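Local coordinates for beta-microseminoprotein (Homo sapiens, PDB 3IX0) that is secreted into seminal plasma, forms a homodimer and interacts with PI16, and probably binds immunoglobulin, at residues Ile28-Thr39 / Cys42-Val53; Ser54-Gln65 / Tyr75-Pro83. All coordinates share one frame; numbering follows the deposited sequence.

Following the chain from the N terminus, interaction 1 comes first: Ile28-Thr39 runs up one strand, rounds a turn and enters strand 38-42, and Cys42-Val53 ends that strand, turns and comes back as strand 46-51, closing the hairpin inside the N-terminal four-stranded antiparallel sheet. Only then does interaction 2 open, where Ser54-Gln65 leads through strand 55-58 into strand 64-69 and Tyr75-Pro83 returns beside it, closing the hairpin of strands 64-69 and 74-79. The two are in series, neither nested nor crossed, with centres about 29 Å apart. Val53 and Ser54 are consecutive, and at this junction Val53 CG1 packs 3.7 Å from Tyr75 CE1, where the two halves of the elongated chain meet.

Interaction 1: Ile28-Thr39 / Cys42-Val53; sequences INSEWQTDNCET and CYETEISCCTLV
The carbonyl oxygen of Thr39 is gripped twice, by Cys50 N at 2.8 Å and by a water that donates to it and in turn accepts from Ser48 OG, while Cys49 CA adds a C-H...O contact. The return bond from Thr39 N to Cys50 O completes the hydrogen-bonded pair. Two residues further along, past the non-hydrogen-bonded pair Glu38/Thr51, the N-H of Leu52 reaches Cys37 O at 2.8 Å almost straight, at 177°, though tilted from the carbonyl plane. Leu52 then folds back over the opposite strand: CD2 lies 3.6 Å from Thr39 CG2, the two side chains crossing at about a right angle, and CD1 rests against the Glu38 carbonyl. Thr39 OG1 stands anti to the backbone N (chi1 170°), which turns the hydroxyl to donate to Glu31 OE2 on its anti side and leaves CG2 for Leu52. These strands, 38-42 and 46-51, form a beta hairpin at the middle of a four-stranded antiparallel sheet, with strand 2-6 beyond 46-51 and strand 31-33 beyond 38-42. The disulfide Cys40-Cys49 bridges the hairpin itself, while Cys50, Cys42 and Cys37 are joined to Cys2, Cys18 and Cys73. Near the last, Cys37 CB packs 3.6 Å from Val53 CG2, and Val53 N closes an ST turn on Thr51 OG1. At the far end Cys42 is held by its backbone, its O taking the Asn29 N-H at 2.7 Å and its N giving a straight bond to Ser30 O. Trp32 brings CZ3 to 3.8 Å from Cys42 CB, and its ring stacks with His26. Ile28 CG2 meets Glu44 OE2 at 3.5 Å, the carboxylate being paired through OE1 with Arg16, while a water bridges Asn29 OD1 and Glu44 N.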
loop_
_atom_site.group_PDB
_atom_site.type_symbol
_atom_site.label_atom_id
_atom_site.label_comp_id
_atom_site.label_asym_id
_atom_site.label_seq_id
_atom_site.Cartn_x
_atom_site.Cartn_y
_atom_site.Cartn_z
ATOM N N ILE B 28 -21.835 4.799 -1.893
ATOM C CA ILE B 28 -21.264 3.471 -2.071
ATOM C C ILE B 28 -20.582 3.479 -3.428
ATOM O O ILE B 28 -21.107 4.042 -4.380
ATOM C CB ILE B 28 -22.350 2.369 -2.002
ATOM C CG1 ILE B 28 -23.046 2.389 -0.645
ATOM C CG2 ILE B 28 -21.741 1.008 -2.175
ATOM C CD1 ILE B 28 -22.145 1.942 0.483
ATOM N N ASN B 29 -19.400 2.887 -3.487
ATOM C CA ASN B 29 -18.554 2.857 -4.686
ATOM C C ASN B 29 -17.934 4.174 -5.143
ATOM O O ASN B 29 -17.548 4.305 -6.304
ATOM C CB ASN B 29 -19.264 2.165 -5.853
ATOM C CG ASN B 29 -19.596 0.724 -5.544
ATOM O OD1 ASN B 29 -18.843 0.037 -4.850
ATOM N ND2 ASN B 29 -20.743 0.263 -6.029
ATOM N N SER B 30 -17.807 5.144 -4.248
ATOM C CA SER B 30 -17.149 6.396 -4.640
ATOM C C SER B 30 -15.743 6.532 -4.060
ATOM O O SER B 30 -15.438 5.962 -3.002
ATOM C CB SER B 30 -17.992 7.609 -4.250
ATOM O OG SER B 30 -17.864 7.868 -2.864
ATOM N N GLU B 31 -14.906 7.304 -4.753
ATOM C CA GLU B 31 -13.542 7.587 -4.311
ATOM C C GLU B 31 -13.424 9.059 -3.951
ATOM O O GLU B 31 -14.060 9.908 -4.570
ATOM C CB GLU B 31 -12.534 7.210 -5.405
ATOM C CG GLU B 31 -11.068 7.482 -5.061
ATOM C CD GLU B 31 -10.627 8.926 -5.342
ATOM O OE1 GLU B 31 -11.307 9.622 -6.132
ATOM O OE2 GLU B 31 -9.593 9.364 -4.778
ATOM N N TRP B 32 -12.635 9.366 -2.929
ATOM C CA TRP B 32 -12.299 10.761 -2.627
ATOM C C TRP B 32 -10.864 10.913 -2.143
ATOM O O TRP B 32 -10.249 9.961 -1.668
ATOM C CB TRP B 32 -13.251 11.354 -1.599
ATOM C CG TRP B 32 -13.099 10.845 -0.175
ATOM C CD1 TRP B 32 -12.471 11.480 0.854
ATOM C CD2 TRP B 32 -13.628 9.621 0.372
ATOM N NE1 TRP B 32 -12.562 10.725 2.005
ATOM C CE2 TRP B 32 -13.266 9.582 1.733
ATOM C CE3 TRP B 32 -14.362 8.556 -0.160
ATOM C CZ2 TRP B 32 -13.609 8.513 2.571
ATOM C CZ3 TRP B 32 -14.695 7.497 0.666
ATOM C CH2 TRP B 32 -14.322 7.485 2.021
ATOM N N GLN B 33 -10.333 12.118 -2.264
ATOM C CA GLN B 33 -9.038 12.407 -1.692
ATOM C C GLN B 33 -9.262 13.139 -0.376
ATOM O O GLN B 33 -10.176 13.965 -0.257
ATOM C CB GLN B 33 -8.197 13.234 -2.664
ATOM C CG GLN B 33 -8.059 12.591 -4.047
ATOM C CD GLN B 33 -7.137 13.382 -4.977
ATOM O OE1 GLN B 33 -6.161 14.011 -4.533
ATOM N NE2 GLN B 33 -7.441 13.353 -6.276
ATOM N N THR B 34 -8.450 12.804 0.620
ATOM C CA THR B 34 -8.550 13.428 1.925
ATOM C C THR B 34 -7.714 14.698 1.962
ATOM O O THR B 34 -7.209 15.162 0.934
ATOM C CB THR B 34 -7.977 12.512 2.984
ATOM O OG1 THR B 34 -6.589 12.313 2.684
ATOM C CG2 THR B 34 -8.735 11.139 3.025
ATOM N N ASP B 35 -7.539 15.243 3.161
ATOM C CA ASP B 35 -6.695 16.415 3.330
ATOM C C ASP B 35 -5.327 16.045 3.879
ATOM O O ASP B 35 -4.592 16.895 4.380
ATOM C CB ASP B 35 -7.387 17.452 4.221
ATOM C CG ASP B 35 -8.541 18.130 3.514
ATOM O OD1 ASP B 35 -8.429 18.375 2.291
ATOM O OD2 ASP B 35 -9.562 18.420 4.173
ATOM N N ASN B 36 -4.985 14.767 3.794
ATOM C CA ASN B 36 -3.672 14.324 4.250
ATOM C C ASN B 36 -3.091 13.343 3.251
ATOM O O ASN B 36 -2.551 12.283 3.612
ATOM C CB ASN B 36 -3.733 13.749 5.669
ATOM C CG ASN B 36 -4.375 12.377 5.722
ATOM O OD1 ASN B 36 -5.430 12.128 5.119
ATOM N ND2 ASN B 36 -3.737 11.469 6.452
ATOM N N CYS B 37 -3.231 13.700 1.978
ATOM C CA CYS B 37 -2.568 12.962 0.903
ATOM C C CYS B 37 -2.947 11.481 0.892
ATOM O O CYS B 37 -2.081 10.608 0.771
ATOM C CB CYS B 37 -1.050 13.133 1.018
ATOM S SG CYS B 37 -0.549 14.878 0.811
ATOM N N GLU B 38 -4.245 11.202 1.022
ATOM C CA GLU B 38 -4.733 9.844 0.856
ATOM C C GLU B 38 -5.847 9.785 -0.150
ATOM O O GLU B 38 -6.592 10.752 -0.363
ATOM C CB GLU B 38 -5.229 9.252 2.181
ATOM C CG GLU B 38 -4.172 9.181 3.277
ATOM C CD GLU B 38 -4.753 8.725 4.612
ATOM O OE1 GLU B 38 -5.974 8.831 4.792
ATOM O OE2 GLU B 38 -3.989 8.251 5.480
ATOM N N THR B 39 -5.973 8.618 -0.758
ATOM C CA THR B 39 -7.137 8.319 -1.561
ATOM C C THR B 39 -7.910 7.191 -0.872
ATOM O O THR B 39 -7.356 6.122 -0.574
ATOM C CB THR B 39 -6.765 7.963 -3.027
ATOM O OG1 THR B 39 -7.923 7.453 -3.690
ATOM C CG2 THR B 39 -5.663 6.897 -3.092
ATOM N N CYS B 42 -15.095 4.068 -0.738
ATOM C CA CYS B 42 -16.201 3.587 0.061
ATOM C C CYS B 42 -16.870 2.384 -0.608
ATOM O O CYS B 42 -17.332 2.480 -1.731
ATOM C CB CYS B 42 -17.231 4.699 0.227
ATOM S SG CYS B 42 -18.850 4.108 0.792
ATOM N N TYR B 43 -16.919 1.252 0.076
ATOM C CA TYR B 43 -17.662 0.106 -0.442
ATOM C C TYR B 43 -18.750 -0.300 0.520
ATOM O O TYR B 43 -18.741 0.046 1.718
ATOM C CB TYR B 43 -16.769 -1.132 -0.650
ATOM C CG TYR B 43 -15.545 -0.906 -1.494
ATOM C CD1 TYR B 43 -14.331 -0.581 -0.907
ATOM C CD2 TYR B 43 -15.597 -1.017 -2.876
ATOM C CE1 TYR B 43 -13.204 -0.364 -1.672
ATOM C CE2 TYR B 43 -14.469 -0.803 -3.649
ATOM C CZ TYR B 43 -13.276 -0.480 -3.043
ATOM O OH TYR B 43 -12.146 -0.259 -3.808
ATOM N N GLU B 44 -19.665 -1.081 -0.030
ATOM C CA GLU B 44 -20.735 -1.700 0.721
ATOM C C GLU B 44 -20.237 -2.164 2.091
ATOM O O GLU B 44 -20.742 -1.730 3.118
ATOM C CB GLU B 44 -21.280 -2.875 -0.091
ATOM C CG GLU B 44 -22.690 -3.278 0.239
ATOM C CD GLU B 44 -23.688 -2.173 -0.025
ATOM O OE1 GLU B 44 -24.396 -1.771 0.928
ATOM O OE2 GLU B 44 -23.759 -1.711 -1.184
ATOM N N THR B 45 -19.212 -3.011 2.117
ATOM C CA THR B 45 -18.818 -3.628 3.373
ATOM C C THR B 45 -17.502 -3.139 3.961
ATOM O O THR B 45 -17.113 -3.576 5.038
ATOM C CB THR B 45 -18.733 -5.151 3.223
ATOM O OG1 THR B 45 -17.776 -5.463 2.206
ATOM C CG2 THR B 45 -20.096 -5.708 2.833
ATOM N N GLU B 46 -16.826 -2.226 3.276
ATOM C CA GLU B 46 -15.525 -1.787 3.746
ATOM C C GLU B 46 -15.147 -0.397 3.261
ATOM O O GLU B 46 -15.698 0.102 2.287
ATOM C CB GLU B 46 -14.440 -2.787 3.314
ATOM C CG GLU B 46 -14.323 -2.989 1.814
ATOM C CD GLU B 46 -13.175 -3.928 1.436
ATOM O OE1 GLU B 46 -12.651 -4.636 2.322
ATOM O OE2 GLU B 46 -12.791 -3.956 0.249
ATOM N N ILE B 47 -14.186 0.205 3.950
ATOM C CA ILE B 47 -13.575 1.434 3.517
ATOM C C ILE B 47 -12.080 1.181 3.457
ATOM O O ILE B 47 -11.500 0.617 4.385
ATOM C CB ILE B 47 -13.843 2.579 4.511
ATOM C CG1 ILE B 47 -15.349 2.776 4.727
ATOM C CG2 ILE B 47 -13.227 3.883 4.000
ATOM C CD1 ILE B 47 -15.663 3.639 5.928
ATOM N N SER B 48 -11.459 1.586 2.355
ATOM C CA SER B 48 -10.019 1.528 2.246
ATOM C C SER B 48 -9.457 2.941 2.064
ATOM O O SER B 48 -10.058 3.781 1.408
ATOM C CB SER B 48 -9.614 0.655 1.063
ATOM O OG SER B 48 -9.991 1.272 -0.154
ATOM N N CYS B 49 -8.311 3.200 2.665
ATOM C CA CYS B 49 -7.578 4.432 2.406
ATOM C C CYS B 49 -6.141 4.060 2.080
ATOM O O CYS B 49 -5.545 3.209 2.755
ATOM C CB CYS B 49 -7.643 5.376 3.612
ATOM S SG CYS B 49 -9.319 6.060 3.866
ATOM N N CYS B 50 -5.598 4.681 1.036
ATOM C CA CYS B 50 -4.240 4.415 0.608
ATOM C C CYS B 50 -3.488 5.736 0.519
ATOM O O CYS B 50 -4.039 6.737 0.101
ATOM C CB CYS B 50 -4.232 3.743 -0.770
ATOM S SG CYS B 50 -5.127 2.206 -0.873
ATOM N N THR B 51 -2.213 5.736 0.890
ATOM C CA THR B 51 -1.448 6.958 0.795
ATOM C C THR B 51 -1.154 7.297 -0.670
ATOM O O THR B 51 -0.915 6.417 -1.503
ATOM C CB THR B 51 -0.134 6.864 1.572
ATOM O OG1 THR B 51 0.516 8.136 1.527
ATOM C CG2 THR B 51 0.787 5.819 0.950
ATOM N N LEU B 52 -1.155 8.578 -0.992
ATOM C CA LEU B 52 -0.661 8.971 -2.306
ATOM C C LEU B 52 0.838 9.271 -2.297
ATOM O O LEU B 52 1.430 9.523 -3.343
ATOM C CB LEU B 52 -1.458 10.155 -2.840
ATOM C CG LEU B 52 -2.918 9.760 -3.091
ATOM C CD1 LEU B 52 -3.825 10.983 -3.066
ATOM C CD2 LEU B 52 -3.044 8.978 -4.399
ATOM N N VAL B 53 1.458 9.237 -1.119
ATOM C CA VAL B 53 2.834 9.721 -1.015
ATOM C C VAL B 53 3.870 8.631 -1.246
ATOM O O VAL B 53 3.913 7.646 -0.524
ATOM C CB VAL B 53 3.128 10.384 0.354
ATOM C CG1 VAL B 53 4.567 10.925 0.378
ATOM C CG2 VAL B 53 2.119 11.494 0.639
HETATM O O HOH W 1 -19.217 -2.071 -2.893
HETATM O O HOH W 2 -8.798 3.731 -1.537
#

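Interaction 2: Ser54-Gln65 / Tyr75-Pro83; sequences STPVGYDKDNCQ and YIVVEKKDP
Gln65 and Val78 form an antiparallel hydrogen-bonded pair, Gln65 N to Val78 O at 2.8 Å and Val78 N to Gln65 O at 2.9 Å, and Lys80 N extends the pairing to Asn63 O. The extended Lys80 side chain runs along the 61-63 turn, and NZ gives two bonds: to Lys61 O at 2.8 Å, in the carbonyl plane, and to Asp62 O from above its plane. Asp60 steadies that turn, OD1 taking the Asn63 N-H in an Asx motif and OD2 the Asn63 amide. Strands 64-69 and 74-79 make a beta hairpin, tied by the Cys64-Cys87 disulfide to the chain beyond it. Val77 sits between two partners: CG1, anti to the backbone N (chi1 -178°), lies over one face of the Tyr59 ring in a CH-pi contact, and CG2 packs 3.6 Å from Pro56 CG. Tyr75 CD1 lies 3.5 Å from Pro56 CD, with Ser54 O at the ring edge; its OH shares a water with Thr55 OG1. Replacing Tyr75 with an alanine would probably strip Pro56 of this cover and leave the water bridge to Thr55 without its second mate.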
loop_
_atom_site.group_PDB
_atom_site.type_symbol
_atom_site.label_atom_id
_atom_site.label_comp_id
_atom_site.label_asym_id
_atom_site.label_seq_id
_atom_site.Cartn_x
_atom_site.Cartn_y
_atom_site.Cartn_z
ATOM N N SER B 54 4.720 8.832 -2.248
ATOM C CA SER B 54 5.878 7.982 -2.445
ATOM C C SER B 54 7.097 8.495 -1.649
ATOM O O SER B 54 7.575 9.608 -1.860
ATOM C CB SER B 54 6.210 7.898 -3.934
ATOM O OG SER B 54 6.932 6.720 -4.188
ATOM N N THR B 55 7.588 7.670 -0.734
ATOM C CA THR B 55 8.713 8.027 0.130
ATOM C C THR B 55 10.040 7.547 -0.451
ATOM O O THR B 55 10.246 6.353 -0.617
ATOM C CB THR B 55 8.541 7.381 1.528
ATOM O OG1 THR B 55 7.248 7.698 2.027
ATOM C CG2 THR B 55 9.599 7.877 2.518
ATOM N N PRO B 56 10.948 8.480 -0.758
ATOM C CA PRO B 56 12.274 8.079 -1.239
ATOM C C PRO B 56 13.068 7.478 -0.096
ATOM O O PRO B 56 13.130 8.078 0.964
ATOM C CB PRO B 56 12.913 9.406 -1.644
ATOM C CG PRO B 56 12.186 10.429 -0.722
ATOM C CD PRO B 56 10.773 9.946 -0.740
ATOM N N VAL B 57 13.684 6.324 -0.320
ATOM C CA VAL B 57 14.403 5.621 0.739
ATOM C C VAL B 57 15.833 5.284 0.320
ATOM O O VAL B 57 16.679 4.965 1.157
ATOM C CB VAL B 57 13.650 4.343 1.197
ATOM C CG1 VAL B 57 12.371 4.717 1.935
ATOM C CG2 VAL B 57 13.326 3.437 -0.003
ATOM N N GLY B 58 16.109 5.372 -0.975
ATOM C CA GLY B 58 17.446 5.100 -1.463
ATOM C C GLY B 58 18.077 6.313 -2.120
ATOM O O GLY B 58 17.732 6.689 -3.242
ATOM N N TYR B 59 19.016 6.916 -1.407
ATOM C CA TYR B 59 19.778 8.042 -1.914
ATOM C C TYR B 59 20.923 8.305 -0.943
ATOM O O TYR B 59 20.990 7.694 0.121
ATOM C CB TYR B 59 18.893 9.285 -2.032
ATOM C CG TYR B 59 18.201 9.660 -0.738
ATOM C CD1 TYR B 59 18.809 10.508 0.172
ATOM C CD2 TYR B 59 16.931 9.161 -0.426
ATOM C CE1 TYR B 59 18.183 10.860 1.343
ATOM C CE2 TYR B 59 16.295 9.508 0.752
ATOM C CZ TYR B 59 16.924 10.356 1.633
ATOM O OH TYR B 59 16.318 10.708 2.813
ATOM N N ASP B 60 21.799 9.229 -1.318
ATOM C CA ASP B 60 22.959 9.612 -0.523
ATOM C C ASP B 60 22.556 10.434 0.697
ATOM O O ASP B 60 22.377 11.652 0.600
ATOM C CB ASP B 60 23.881 10.446 -1.404
ATOM C CG ASP B 60 25.165 10.848 -0.708
ATOM O OD1 ASP B 60 25.260 10.804 0.542
ATOM O OD2 ASP B 60 26.082 11.232 -1.438
ATOM N N LYS B 61 22.434 9.772 1.843
ATOM C CA LYS B 61 21.939 10.427 3.043
ATOM C C LYS B 61 22.958 11.380 3.647
ATOM O O LYS B 61 22.600 12.255 4.435
ATOM C CB LYS B 61 21.480 9.399 4.077
ATOM C CG LYS B 61 20.176 8.701 3.691
ATOM C CD LYS B 61 19.450 8.145 4.908
ATOM C CE LYS B 61 18.185 7.420 4.494
ATOM N NZ LYS B 61 18.437 6.546 3.313
ATOM N N ASP B 62 24.223 11.215 3.271
ATOM C CA ASP B 62 25.262 12.129 3.728
ATOM C C ASP B 62 25.098 13.506 3.123
ATOM O O ASP B 62 25.077 14.501 3.830
ATOM C CB ASP B 62 26.642 11.593 3.372
ATOM C CG ASP B 62 26.909 10.262 4.006
ATOM O OD1 ASP B 62 26.667 10.129 5.231
ATOM O OD2 ASP B 62 27.338 9.348 3.271
ATOM N N ASN B 63 24.975 13.557 1.808
ATOM C CA ASN B 63 24.977 14.832 1.109
ATOM C C ASN B 63 23.591 15.366 0.712
ATOM O O ASN B 63 23.467 16.523 0.317
ATOM C CB ASN B 63 25.888 14.726 -0.108
ATOM C CG ASN B 63 27.307 14.374 0.270
ATOM O OD1 ASN B 63 27.956 15.110 1.015
ATOM N ND2 ASN B 63 27.802 13.241 -0.234
ATOM N N CYS B 64 22.563 14.528 0.853
ATOM C CA CYS B 64 21.222 14.855 0.390
ATOM C C CYS B 64 20.184 14.638 1.477
ATOM O O CYS B 64 20.363 13.823 2.368
ATOM C CB CYS B 64 20.841 13.985 -0.817
ATOM S SG CYS B 64 21.959 14.069 -2.222
ATOM N N GLN B 65 19.075 15.351 1.382
ATOM C CA GLN B 65 18.008 15.189 2.332
ATOM C C GLN B 65 16.684 15.136 1.571
ATOM O O GLN B 65 16.575 15.660 0.460
ATOM C CB GLN B 65 17.994 16.358 3.339
ATOM C CG GLN B 65 17.601 17.689 2.730
ATOM C CD GLN B 65 17.732 18.871 3.704
ATOM O OE1 GLN B 65 17.538 18.732 4.908
ATOM N NE2 GLN B 65 18.043 20.041 3.164
ATOM N N TYR B 75 7.606 14.138 -2.013
ATOM C CA TYR B 75 8.922 14.552 -1.543
ATOM C C TYR B 75 9.778 15.071 -2.680
ATOM O O TYR B 75 9.660 14.627 -3.806
ATOM C CB TYR B 75 9.677 13.370 -0.966
ATOM C CG TYR B 75 9.235 12.952 0.392
ATOM C CD1 TYR B 75 8.267 11.959 0.555
ATOM C CD2 TYR B 75 9.794 13.525 1.522
ATOM C CE1 TYR B 75 7.866 11.555 1.818
ATOM C CE2 TYR B 75 9.399 13.126 2.801
ATOM C CZ TYR B 75 8.439 12.150 2.935
ATOM O OH TYR B 75 8.054 11.770 4.187
ATOM N N ILE B 76 10.664 15.998 -2.358
ATOM C CA ILE B 76 11.798 16.271 -3.209
ATOM C C ILE B 76 13.034 15.778 -2.460
ATOM O O ILE B 76 13.002 15.608 -1.239
ATOM C CB ILE B 76 11.915 17.766 -3.556
ATOM C CG1 ILE B 76 11.996 18.622 -2.290
ATOM C CG2 ILE B 76 10.727 18.199 -4.412
ATOM C CD1 ILE B 76 12.595 20.007 -2.531
ATOM N N VAL B 77 14.098 15.506 -3.197
ATOM C CA VAL B 77 15.345 15.046 -2.597
ATOM C C VAL B 77 16.469 15.898 -3.147
ATOM O O VAL B 77 16.716 15.911 -4.353
ATOM C CB VAL B 77 15.640 13.586 -2.899
ATOM C CG1 VAL B 77 16.919 13.170 -2.208
ATOM C CG2 VAL B 77 14.448 12.699 -2.459
ATOM N N VAL B 78 17.144 16.605 -2.244
ATOM C CA VAL B 78 17.990 17.714 -2.629
ATOM C C VAL B 78 19.281 17.758 -1.827
ATOM O O VAL B 78 19.411 17.127 -0.783
ATOM C CB VAL B 78 17.227 19.041 -2.481
ATOM C CG1 VAL B 78 16.053 19.079 -3.441
ATOM C CG2 VAL B 78 16.723 19.224 -1.059
ATOM N N GLU B 79 20.248 18.497 -2.342
ATOM C CA GLU B 79 21.528 18.632 -1.674
ATOM C C GLU B 79 21.393 19.435 -0.382
ATOM O O GLU B 79 20.727 20.483 -0.350
ATOM C CB GLU B 79 22.533 19.294 -2.609
ATOM C CG GLU B 79 23.000 18.387 -3.733
ATOM C CD GLU B 79 24.037 19.049 -4.644
ATOM O OE1 GLU B 79 24.573 20.130 -4.295
ATOM O OE2 GLU B 79 24.317 18.477 -5.712
ATOM N N LYS B 80 22.017 18.926 0.680
ATOM C CA LYS B 80 22.075 19.649 1.950
ATOM C C LYS B 80 22.717 21.033 1.808
ATOM O O LYS B 80 22.185 22.029 2.321
ATOM C CB LYS B 80 22.785 18.822 3.014
ATOM C CG LYS B 80 22.005 17.565 3.441
ATOM C CD LYS B 80 22.783 16.789 4.490
ATOM C CE LYS B 80 22.043 15.548 4.957
ATOM N NZ LYS B 80 22.940 14.656 5.759
ATOM N N LYS B 81 23.830 21.101 1.084
ATOM C CA LYS B 81 24.558 22.363 0.937
ATOM C C LYS B 81 23.837 23.346 0.020
ATOM O O LYS B 81 24.197 24.514 -0.034
ATOM C CB LYS B 81 25.977 22.126 0.434
ATOM C CG LYS B 81 26.035 21.748 -1.021
ATOM C CD LYS B 81 27.383 21.162 -1.375
ATOM C CE LYS B 81 27.550 21.062 -2.884
ATOM N NZ LYS B 81 28.969 21.259 -3.260
ATOM N N ASP B 82 22.801 22.879 -0.675
ATOM C CA ASP B 82 22.023 23.748 -1.573
ATOM C C ASP B 82 20.766 23.050 -2.084
ATOM O O ASP B 82 20.795 22.372 -3.115
ATOM C CB ASP B 82 22.872 24.208 -2.764
ATOM C CG ASP B 82 22.127 25.168 -3.678
ATOM O OD1 ASP B 82 20.978 25.542 -3.357
ATOM O OD2 ASP B 82 22.699 25.551 -4.719
ATOM N N PRO B 83 19.667 23.200 -1.349
ATOM C CA PRO B 83 18.405 22.508 -1.643
ATOM C C PRO B 83 17.812 22.863 -3.006
ATOM O O PRO B 83 16.764 22.312 -3.364
ATOM C CB PRO B 83 17.486 22.953 -0.487
ATOM C CG PRO B 83 18.439 23.193 0.667
ATOM C CD PRO B 83 19.656 23.841 -0.019
HETATM O O HOH W 3 7.007 11.540 -3.460
HETATM O O HOH W 4 7.027 9.338 3.917
HETATM O O HOH W 5 25.070 18.613 0.159
HETATM O O HOH W 6 19.815 21.841 3.989
#